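Local coordinates for odorant binding protein 4 (Chrysopa pallens, PDB 6JPM) that probably binds small odorant molecules as a secreted, helical member of the PBP/GOBP family of insect odorant-binding proteins, at residues A[76-79]-A[80-83]; A[27-30]-A[31-35]; A[46-49]-A[50-54]. All blocks are in the same frame, centred on the assembly; numbering follows the deposited sequence.

Interaction 1. Residues A[76-79]-A[80-83]; sequences KKYQ and ESTK
Tyr78 and Gln79 offer their carbonyls to Ser81, Thr82 and Lys83 in the opening turns of helix 76-89, one of the alpha-helices of this insect odorant-binding fold. Tyr78 O is gripped by two donors. The amide of Thr82 makes the i to i+4 bond, with Thr82 N 2.8 Å from Tyr78 O and the donor nearly along the C=O axis. The second donor is the hydroxyl of Ser81, whose OG lies 3.0 Å from Tyr78 O and stands above the carbonyl plane, at a C=O...donor angle of 112°. Ser81 can reach back in this way because chi1 of 50° places OG between its own backbone N and carbonyl carbon, turned toward the preceding turn of helix. The hydroxyl of Thr82 is also near the same oxygen, OG1 to Tyr78 O 3.2 Å, but that bond is weak and its proton has another acceptor within reach. With an alanine in place of Ser81, Tyr78 O would probably keep its amide bond from Thr82 but be left without the hydroxyl donor above its plane. One residue on, Gln79 O takes the amide of Lys83, at 3.2 Å from Lys83 N and with an N-H...acceptor angle of 166°.

The charged end of Lys77 is satisfied away from this turn, in a salt bridge from its NZ to Glu4, while its CD lies over one face of the Tyr78 ring. That ring meets Phe117 of the C-terminal segment edge-to-face, and Thr82 touches the same phenylalanine. On the solvent-facing flank, the aliphatic chain of Lys83 folds back over the carbonyl its amide uses, bringing CG within 3.1 Å of Gln79 O.

Interaction 2. Residues A[27-30]-A[31-35]; sequences EQIN and NFHKG
With chi1 of -75° His33 sets CG anti to its carbonyl carbon, and chi2 of 83° then turns the imidazole so that ND1 faces back to Ile29. His33 ND1 donates to Ile29 O at 2.9 Å in an almost straight bond (N-H...acceptor 174°), the oxygen lying close to the ring plane. The backbone His33 N holds Ile29 O as well, at 3.2 Å, and the two donors arrive from opposite faces of the carbonyl plane. Alongside, Ile29 CG2 packs 3.8 Å from His33 CE1. Asn31 lays its amide across the aliphatic part of Glu27, ND2 being 3.7 Å from Glu27 CG. A water bridges Asn30 O and Lys34 NZ where the helix ends in a Schellman motif, with Gly35 at positive phi as its C-prime residue, Gly35 N bonded to Phe32 O at 3.0 Å and Val36 N to Asn31 O.

His33 NE2 is hydrogen-bonded to Leu118 O, which ties this helix end to the C-terminal segment; with both ring nitrogens facing carbonyl oxygens, the imidazole is probably protonated. Ile29 packs on helix 4-22 and on Tyr46 of helix 41-53, and Phe32 reaches helices 41-53 and 99-111, wedging helix 26-32 among its neighbours.

Interaction 3. Residues A[46-49]-A[50-54]; sequences YMNC and ILETM
Cys49 O is held by two donors of Thr53, the hydroxyl OG1 at 2.9 Å and the backbone N at 3.0 Å, which approach from opposite faces of its carbonyl plane. The hydroxyl gets there because OG1 stands anti to the carbonyl carbon of Thr53 (chi1 -60°), so it swings back toward the previous turn and adds a side-chain bond to the ordinary helical one. Another i to i+4 pair lies on the more exposed flank. There the amide of Asn48 and the carboxylate of Glu52 cross with their planes 66° apart, and ND2 of Asn48 reaches OE2 of Glu52 at 3.2 Å in a weak bond. A water strengthens the link by donating both to Asn48 OD1 and to Glu52 OE2, which gives this carboxylate oxygen two donors.

The turns belong to helix 41-53 of the PBP/GOBP fold, in which disulfides pin helices together: SG of Cys49 is bonded to Cys18 of helix 4-22. Thr53 touches Met17 of the same helix.

The buried flank is mostly apolar. Ile50 lays CG1 over one face of the Tyr46 ring in a CH-pi contact, 3.8 Å from the ring centroid and 20° off its normal, closest to CZ at 3.6 Å. Ile50 CD1 follows toward the phenol oxygen, lying 3.7 Å from Tyr46 OH. The phenol hydroxyl is itself hydrogen-bonded to the backbone oxygen of Pro119, at the chain terminus, and Ile50 touches that proline too. Farther round the helix, Leu51 curls over the carbonyl that its own amide uses, placing CD1 3.6 Å from Met47 O, while its side chain packs against Ala101 and Phe104 of helix 99-111.

Interactions 2 and 3 meet directly: Ile29 CD1 packs 3.9 Å from Tyr46 CZ, and Phe32 CE2 lies 4.2 Å from Met47 CG, joining the consecutive helices 26-32 and 41-53. Interaction 1 stands apart, its centre about 20 Å from that of interaction 3 across the middle of the chain and about 22 Å from that of interaction 2, with no touch to either. What all three share is the C-terminal segment: Phe117 meets residues of 76-83, Leu118 receives the imidazole of 27-35, and Pro119 accepts the phenol of 46-54. The end of the chain reaches all three contacts, consistent with a C-terminal tail folding over or into the ligand pocket, as in some other odorant-binding proteins.

Interaction 1. Residues A[76-79]-A[80-83]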
ATOM      1  N   LYS A  76      -1.127  12.063 -12.966  1.00 60.76           N
ATOM      2  CA  LYS A  76      -0.170  11.630 -13.983  1.00 63.36           C
ATOM      3  C   LYS A  76       1.248  11.553 -13.432  1.00 59.92           C
ATOM      4  O   LYS A  76       2.057  10.755 -13.914  1.00 57.10           O
ATOM      5  CB  LYS A  76      -0.218  12.570 -15.189  1.00 69.73           C
ATOM      6  CG  LYS A  76       0.050  14.030 -14.864  1.00 75.98           C
ATOM      7  CD  LYS A  76       0.807  14.717 -16.007  1.00 78.18           C
ATOM      8  CE  LYS A  76       0.075  14.587 -17.339  1.00 78.44           C
ATOM      9  NZ  LYS A  76      -1.212  15.350 -17.372  1.00 77.06           N
ATOM     10  N   LYS A  77       1.557  12.318 -12.406  1.00 60.26           N
ATOM     11  CA  LYS A  77       2.936  12.226 -11.885  1.00 57.86           C
ATOM     12  C   LYS A  77       3.187  10.876 -11.210  1.00 54.44           C
ATOM     13  O   LYS A  77       4.326  10.539 -11.062  1.00 55.67           O
ATOM     14  CB  LYS A  77       3.247  13.408 -10.971  1.00 60.15           C
ATOM     15  CG  LYS A  77       2.430  13.513  -9.702  1.00 64.15           C
ATOM     16  CD  LYS A  77       3.281  13.298  -8.463  1.00 66.17           C
ATOM     17  CE  LYS A  77       3.776  14.566  -7.807  1.00 66.54           C
ATOM     18  NZ  LYS A  77       3.261  14.682  -6.425  1.00 66.67           N
ATOM     19  N   TYR A  78       2.139  10.128 -10.897  1.00 45.54           N
ATOM     20  CA  TYR A  78       2.293   8.826 -10.214  1.00 45.22           C
ATOM     21  C   TYR A  78       2.056   7.704 -11.211  1.00 55.13           C
ATOM     22  O   TYR A  78       2.577   6.636 -10.996  1.00 56.36           O
ATOM     23  CB  TYR A  78       1.304   8.717  -9.051  1.00 39.55           C
ATOM     24  CG  TYR A  78       1.691   9.488  -7.820  1.00 44.11           C
ATOM     25  CD1 TYR A  78       2.818   9.158  -7.114  1.00 44.98           C
ATOM     26  CD2 TYR A  78       0.953  10.561  -7.373  1.00 50.88           C
ATOM     27  CE1 TYR A  78       3.200   9.851  -5.990  1.00 49.35           C
ATOM     28  CE2 TYR A  78       1.315  11.273  -6.248  1.00 53.10           C
ATOM     29  CZ  TYR A  78       2.447  10.916  -5.551  1.00 54.04           C
ATOM     30  OH  TYR A  78       2.837  11.583  -4.439  1.00 51.57           O
ATOM     31  N   GLN A  79       1.382   8.000 -12.313  1.00 56.58           N
ATOM     32  CA  GLN A  79       1.015   6.970 -13.308  1.00 56.34           C
ATOM     33  C   GLN A  79       2.205   6.129 -13.764  1.00 52.92           C
ATOM     34  O   GLN A  79       2.151   4.943 -13.692  1.00 48.88           O
ATOM     35  CB  GLN A  79       0.319   7.614 -14.492  1.00 65.33           C
ATOM     36  CG  GLN A  79      -0.926   6.865 -14.902  1.00 73.87           C
ATOM     37  CD  GLN A  79      -2.130   7.753 -14.798  1.00 85.98           C
ATOM     38  OE1 GLN A  79      -2.017   8.940 -14.551  1.00 91.95           O
ATOM     39  NE2 GLN A  79      -3.300   7.180 -14.990  1.00 89.88           N
ATOM     40  N   GLU A  80       3.274   6.758 -14.184  1.00 51.46           N
ATOM     41  CA  GLU A  80       4.407   5.989 -14.716  1.00 51.37           C
ATOM     42  C   GLU A  80       5.112   5.220 -13.605  1.00 52.16           C
ATOM     43  O   GLU A  80       5.455   4.070 -13.835  1.00 51.19           O
ATOM     44  CB  GLU A  80       5.359   6.938 -15.428  1.00 59.14           C
ATOM     45  CG  GLU A  80       6.363   6.216 -16.274  1.00 70.12           C
ATOM     46  CD  GLU A  80       6.842   7.004 -17.480  1.00 82.48           C
ATOM     47  OE1 GLU A  80       7.583   6.420 -18.285  1.00 86.30           O
ATOM     48  OE2 GLU A  80       6.466   8.184 -17.608  1.00 85.09           O
ATOM     49  N   SER A  81       5.332   5.859 -12.462  1.00 45.56           N
ATOM     50  CA  SER A  81       6.049   5.205 -11.348  1.00 44.69           C
ATOM     51  C   SER A  81       5.238   4.032 -10.815  1.00 37.90           C
ATOM     52  O   SER A  81       5.839   3.065 -10.490  1.00 43.61           O
ATOM     53  CB  SER A  81       6.424   6.158 -10.257  1.00 40.65           C
ATOM     54  OG  SER A  81       5.322   6.922  -9.870  1.00 38.15           O
ATOM     55  N   THR A  82       3.925   4.137 -10.804  1.00 33.95           N
ATOM     56  CA  THR A  82       3.087   3.039 -10.288  1.00 40.63           C
ATOM     57  C   THR A  82       3.155   1.832 -11.220  1.00 41.33           C
ATOM     58  O   THR A  82       3.339   0.746 -10.737  1.00 40.35           O
ATOM     59  CB  THR A  82       1.669   3.518 -10.005  1.00 45.39           C
ATOM     60  OG1 THR A  82       1.834   4.355  -8.877  1.00 45.59           O
ATOM     61  CG2 THR A  82       0.744   2.389  -9.641  1.00 42.21           C
ATOM     62  N   LYS A  83       3.034   2.068 -12.517  1.00 45.71           N
ATOM     63  CA  LYS A  83       3.082   0.984 -13.524  1.00 44.21           C
ATOM     64  C   LYS A  83       4.386   0.216 -13.356  1.00 43.41           C
ATOM     65  O   LYS A  83       4.329  -0.972 -13.246  1.00 43.41           O
ATOM     66  CB  LYS A  83       2.926   1.565 -14.932  1.00 54.38           C
ATOM     67  CG  LYS A  83       1.621   2.304 -15.212  1.00 63.23           C
ATOM     68  CD  LYS A  83       1.164   2.272 -16.666  1.00 70.61           C
ATOM     69  CE  LYS A  83       0.493   3.541 -17.152  1.00 74.58           C
ATOM     70  NZ  LYS A  83       1.414   4.425 -17.914  1.00 74.88           N
TER

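Interaction 2. Residues A[27-30]-A[31-35]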
ATOM      1  N   GLU A  27       4.799   5.306  15.319  1.00 26.04           N
ATOM      2  CA  GLU A  27       6.200   5.130  14.941  1.00 26.18           C
ATOM      3  C   GLU A  27       6.381   3.986  13.952  1.00 20.11           C
ATOM      4  O   GLU A  27       7.226   4.074  13.054  1.00 23.78           O
ATOM      5  CB  GLU A  27       7.074   4.889  16.168  1.00 28.52           C
ATOM      6  CG  GLU A  27       8.547   4.766  15.793  1.00 39.39           C
ATOM      7  CD  GLU A  27       9.483   4.854  16.985  1.00 52.39           C
ATOM      8  OE1 GLU A  27       9.073   4.466  18.099  1.00 56.84           O
ATOM      9  OE2 GLU A  27      10.632   5.315  16.804  1.00 55.49           O
ATOM     10  N   GLN A  28       5.621   2.899  14.106  1.00 20.26           N
ATOM     11  CA  GLN A  28       5.704   1.804  13.134  1.00 23.94           C
ATOM     12  C   GLN A  28       5.333   2.279  11.736  1.00 26.19           C
ATOM     13  O   GLN A  28       6.014   1.955  10.763  1.00 18.38           O
ATOM     14  CB  GLN A  28       4.793   0.644  13.544  1.00 22.30           C
ATOM     15  CG  GLN A  28       5.381  -0.254  14.618  1.00 19.10           C
ATOM     16  CD  GLN A  28       4.437  -1.357  14.995  1.00 27.47           C
ATOM     17  OE1 GLN A  28       3.269  -1.103  15.311  1.00 22.78           O
ATOM     18  NE2 GLN A  28       4.922  -2.606  14.934  1.00 26.58           N
ATOM     19  N   ILE A  29       4.260   3.063  11.623  1.00 24.56           N
ATOM     20  CA  ILE A  29       3.860   3.612  10.329  1.00 24.33           C
ATOM     21  C   ILE A  29       4.915   4.565   9.798  1.00 21.81           C
ATOM     22  O   ILE A  29       5.244   4.537   8.603  1.00 21.11           O
ATOM     23  CB  ILE A  29       2.490   4.308  10.429  1.00 23.60           C
ATOM     24  CG1 ILE A  29       1.386   3.271  10.683  1.00 18.89           C
ATOM     25  CG2 ILE A  29       2.219   5.107   9.155  1.00 23.95           C
ATOM     26  CD1 ILE A  29       0.030   3.904  11.043  1.00 17.27           C
ATOM     27  N   ASN A  30       5.438   5.445  10.672  1.00 19.48           N
ATOM     28  CA  ASN A  30       6.460   6.407  10.260  1.00 20.62           C
ATOM     29  C   ASN A  30       7.743   5.704   9.821  1.00 22.56           C
ATOM     30  O   ASN A  30       8.351   6.078   8.809  1.00 21.78           O
ATOM     31  CB  ASN A  30       6.746   7.399  11.407  1.00 24.81           C
ATOM     32  CG  ASN A  30       5.547   8.334  11.705  1.00 30.44           C
ATOM     33  OD1 ASN A  30       4.657   8.503  10.863  1.00 25.96           O
ATOM     34  ND2 ASN A  30       5.531   8.953  12.903  1.00 24.29           N
ATOM     35  N   ASN A  31       8.181   4.695  10.575  1.00 20.91           N
ATOM     36  CA  ASN A  31       9.307   3.875  10.140  1.00 25.22           C
ATOM     37  C   ASN A  31       9.073   3.297   8.751  1.00 20.73           C
ATOM     38  O   ASN A  31       9.954   3.351   7.893  1.00 21.83           O
ATOM     39  CB  ASN A  31       9.557   2.749  11.142  1.00 21.98           C
ATOM     40  CG  ASN A  31      10.268   3.233  12.382  1.00 32.47           C
ATOM     41  OD1 ASN A  31      10.889   4.292  12.383  1.00 33.54           O
ATOM     42  ND2 ASN A  31      10.162   2.468  13.458  1.00 36.16           N
ATOM     43  N   PHE A  32       7.882   2.757   8.505  1.00 24.62           N
ATOM     44  CA  PHE A  32       7.629   2.107   7.219  1.00 22.70           C
ATOM     45  C   PHE A  32       7.834   3.079   6.062  1.00 27.61           C
ATOM     46  O   PHE A  32       8.464   2.737   5.057  1.00 27.73           O
ATOM     47  CB  PHE A  32       6.213   1.513   7.190  1.00 19.75           C
ATOM     48  CG  PHE A  32       6.032   0.437   6.119  1.00 23.43           C
ATOM     49  CD1 PHE A  32       5.894   0.782   4.782  1.00 19.43           C
ATOM     50  CD2 PHE A  32       6.058  -0.914   6.456  1.00 23.79           C
ATOM     51  CE1 PHE A  32       5.765  -0.199   3.791  1.00 22.83           C
ATOM     52  CE2 PHE A  32       5.924  -1.898   5.471  1.00 27.13           C
ATOM     53  CZ  PHE A  32       5.776  -1.532   4.135  1.00 24.19           C
ATOM     54  N   HIS A  33       7.343   4.313   6.202  1.00 26.80           N
ATOM     55  CA  HIS A  33       7.480   5.306   5.139  1.00 25.29           C
ATOM     56  C   HIS A  33       8.894   5.825   4.983  1.00 29.31           C
ATOM     57  O   HIS A  33       9.131   6.629   4.080  1.00 32.24           O
ATOM     58  CB  HIS A  33       6.545   6.492   5.385  1.00 25.22           C
ATOM     59  CG  HIS A  33       5.110   6.189   5.097  1.00 29.12           C
ATOM     60  ND1 HIS A  33       4.291   5.559   6.005  1.00 29.28           N
ATOM     61  CD2 HIS A  33       4.355   6.412   3.997  1.00 32.21           C
ATOM     62  CE1 HIS A  33       3.087   5.415   5.480  1.00 29.08           C
ATOM     63  NE2 HIS A  33       3.098   5.926   4.265  1.00 28.87           N
ATOM     64  N   LYS A  34       9.824   5.411   5.841  1.00 34.26           N
ATOM     65  CA  LYS A  34      11.242   5.681   5.669  1.00 31.22           C
ATOM     66  C   LYS A  34      12.032   4.411   5.380  1.00 32.65           C
ATOM     67  O   LYS A  34      13.245   4.381   5.582  1.00 34.61           O
ATOM     68  CB  LYS A  34      11.806   6.367   6.908  1.00 29.13           C
ATOM     69  CG  LYS A  34      11.264   7.766   7.154  1.00 34.55           C
ATOM     70  CD  LYS A  34      11.972   8.410   8.321  1.00 36.49           C
ATOM     71  CE  LYS A  34      11.820   9.926   8.298  1.00 34.86           C
ATOM     72  NZ  LYS A  34      10.443  10.344   7.911  1.00 33.33           N
ATOM     73  N   GLY A  35      11.373   3.355   4.928  1.00 25.74           N
ATOM     74  CA  GLY A  35      12.103   2.154   4.560  1.00 25.61           C
ATOM     75  C   GLY A  35      12.620   1.335   5.720  1.00 27.23           C
ATOM     76  O   GLY A  35      13.533   0.525   5.541  1.00 30.33           O
TER
HETATM   77  O   HOH W   1       8.004   8.924   8.395  1.00 33.41           O

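Interaction 3. Residues A[46-49]-A[50-54]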
ATOM      1  N   TYR A  46      -1.863  -3.944   9.359  1.00 21.60           N
ATOM      2  CA  TYR A  46      -2.215  -2.573   8.926  1.00 16.43           C
ATOM      3  C   TYR A  46      -2.098  -2.491   7.402  1.00 20.07           C
ATOM      4  O   TYR A  46      -2.970  -2.010   6.820  1.00 17.39           O
ATOM      5  CB  TYR A  46      -1.384  -1.496   9.618  1.00 18.03           C
ATOM      6  CG  TYR A  46      -1.568  -0.118   9.053  1.00 20.07           C
ATOM      7  CD1 TYR A  46      -2.638   0.658   9.424  1.00 19.35           C
ATOM      8  CD2 TYR A  46      -0.682   0.404   8.136  1.00 20.17           C
ATOM      9  CE1 TYR A  46      -2.799   1.927   8.924  1.00 15.15           C
ATOM     10  CE2 TYR A  46      -0.819   1.677   7.635  1.00 15.57           C
ATOM     11  CZ  TYR A  46      -1.901   2.435   8.018  1.00 23.78           C
ATOM     12  OH  TYR A  46      -2.098   3.663   7.533  1.00 22.12           O
ATOM     13  N   MET A  47      -0.980  -2.935   6.844  1.00 16.23           N
ATOM     14  CA  MET A  47      -0.777  -2.930   5.377  1.00 15.30           C
ATOM     15  C   MET A  47      -1.863  -3.780   4.685  1.00 16.36           C
ATOM     16  O   MET A  47      -2.351  -3.379   3.667  1.00 18.51           O
ATOM     17  CB  MET A  47       0.638  -3.357   4.979  1.00 17.08           C
ATOM     18  CG  MET A  47       1.731  -2.322   5.261  1.00 22.28           C
ATOM     19  SD  MET A  47       1.269  -0.592   5.249  1.00 24.93           S
ATOM     20  CE  MET A  47       1.019  -0.336   3.511  1.00 22.86           C
ATOM     21  N   ASN A  48      -2.219  -4.917   5.256  1.00 16.13           N
ATOM     22  CA  ASN A  48      -3.297  -5.765   4.708  1.00 15.53           C
ATOM     23  C   ASN A  48      -4.620  -4.984   4.700  1.00 18.00           C
ATOM     24  O   ASN A  48      -5.282  -4.988   3.733  1.00 18.38           O
ATOM     25  CB  ASN A  48      -3.436  -7.078   5.450  1.00 15.61           C
ATOM     26  CG  ASN A  48      -4.438  -7.968   4.760  1.00 22.67           C
ATOM     27  OD1 ASN A  48      -4.268  -8.337   3.631  1.00 18.21           O
ATOM     28  ND2 ASN A  48      -5.522  -8.239   5.418  1.00 20.87           N
ATOM     29  N   CYS A  49      -4.927  -4.344   5.811  1.00 23.15           N
ATOM     30  CA  CYS A  49      -6.139  -3.526   5.973  1.00 18.68           C
ATOM     31  C   CYS A  49      -6.128  -2.414   4.926  1.00 20.78           C
ATOM     32  O   CYS A  49      -7.082  -2.259   4.323  1.00 24.57           O
ATOM     33  CB  CYS A  49      -6.231  -2.930   7.363  1.00 21.62           C
ATOM     34  SG  CYS A  49      -7.706  -1.928   7.639  1.00 29.81           S
ATOM     35  N   ILE A  50      -5.028  -1.703   4.764  1.00 23.06           N
ATOM     36  CA  ILE A  50      -4.967  -0.593   3.816  1.00 20.61           C
ATOM     37  C   ILE A  50      -5.207  -1.099   2.397  1.00 20.79           C
ATOM     38  O   ILE A  50      -6.047  -0.568   1.662  1.00 22.38           O
ATOM     39  CB  ILE A  50      -3.615   0.135   3.926  1.00 18.35           C
ATOM     40  CG1 ILE A  50      -3.530   0.987   5.215  1.00 21.03           C
ATOM     41  CG2 ILE A  50      -3.355   0.964   2.671  1.00 19.66           C
ATOM     42  CD1 ILE A  50      -4.596   2.090   5.345  1.00 18.22           C
ATOM     43  N   LEU A  51      -4.470  -2.132   1.990  1.00 19.44           N
ATOM     44  CA  LEU A  51      -4.560  -2.613   0.615  1.00 23.51           C
ATOM     45  C   LEU A  51      -5.862  -3.362   0.355  1.00 20.81           C
ATOM     46  O   LEU A  51      -6.354  -3.353  -0.773  1.00 25.68           O
ATOM     47  CB  LEU A  51      -3.346  -3.479   0.281  1.00 21.60           C
ATOM     48  CG  LEU A  51      -2.049  -2.680   0.146  1.00 26.77           C
ATOM     49  CD1 LEU A  51      -0.846  -3.584   0.356  1.00 25.13           C
ATOM     50  CD2 LEU A  51      -1.995  -1.988  -1.244  1.00 22.80           C
ATOM     51  N   GLU A  52      -6.447  -4.000   1.370  1.00 21.36           N
ATOM     52  CA  GLU A  52      -7.808  -4.510   1.194  1.00 25.36           C
ATOM     53  C   GLU A  52      -8.796  -3.363   0.994  1.00 27.03           C
ATOM     54  O   GLU A  52      -9.658  -3.421   0.115  1.00 25.04           O
ATOM     55  CB  GLU A  52      -8.232  -5.359   2.394  1.00 22.59           C
ATOM     56  CG  GLU A  52      -7.752  -6.810   2.348  1.00 29.94           C
ATOM     57  CD  GLU A  52      -8.320  -7.632   3.501  1.00 42.96           C
ATOM     58  OE1 GLU A  52      -9.018  -7.039   4.354  1.00 48.72           O
ATOM     59  OE2 GLU A  52      -8.069  -8.855   3.564  1.00 46.35           O
ATOM     60  N   THR A  53      -8.660  -2.302   1.786  1.00 26.51           N
ATOM     61  CA  THR A  53      -9.551  -1.151   1.651  1.00 27.77           C
ATOM     62  C   THR A  53      -9.404  -0.485   0.292  1.00 26.42           C
ATOM     63  O   THR A  53     -10.396  -0.014  -0.271  1.00 27.41           O
ATOM     64  CB  THR A  53      -9.277  -0.162   2.777  1.00 26.23           C
ATOM     65  OG1 THR A  53      -9.524  -0.815   4.020  1.00 25.90           O
ATOM     66  CG2 THR A  53     -10.170   1.074   2.667  1.00 24.53           C
ATOM     67  N   MET A  54      -8.193  -0.454  -0.262  1.00 26.71           N
ATOM     68  CA  MET A  54      -8.002   0.040  -1.618  1.00 27.34           C
ATOM     69  C   MET A  54      -8.464  -0.947  -2.681  1.00 27.26           C
ATOM     70  O   MET A  54      -8.443  -0.599  -3.867  1.00 29.77           O
ATOM     71  CB  MET A  54      -6.529   0.372  -1.865  1.00 19.70           C
ATOM     72  CG  MET A  54      -5.998   1.519  -0.997  1.00 26.80           C
ATOM     73  SD  MET A  54      -4.190   1.599  -1.098  1.00 28.08           S
ATOM     74  CE  MET A  54      -3.960   2.347  -2.716  1.00 34.10           C
TER
HETATM   75  O   HOH W   2      -5.900  -9.964   2.431  1.00 25.04           O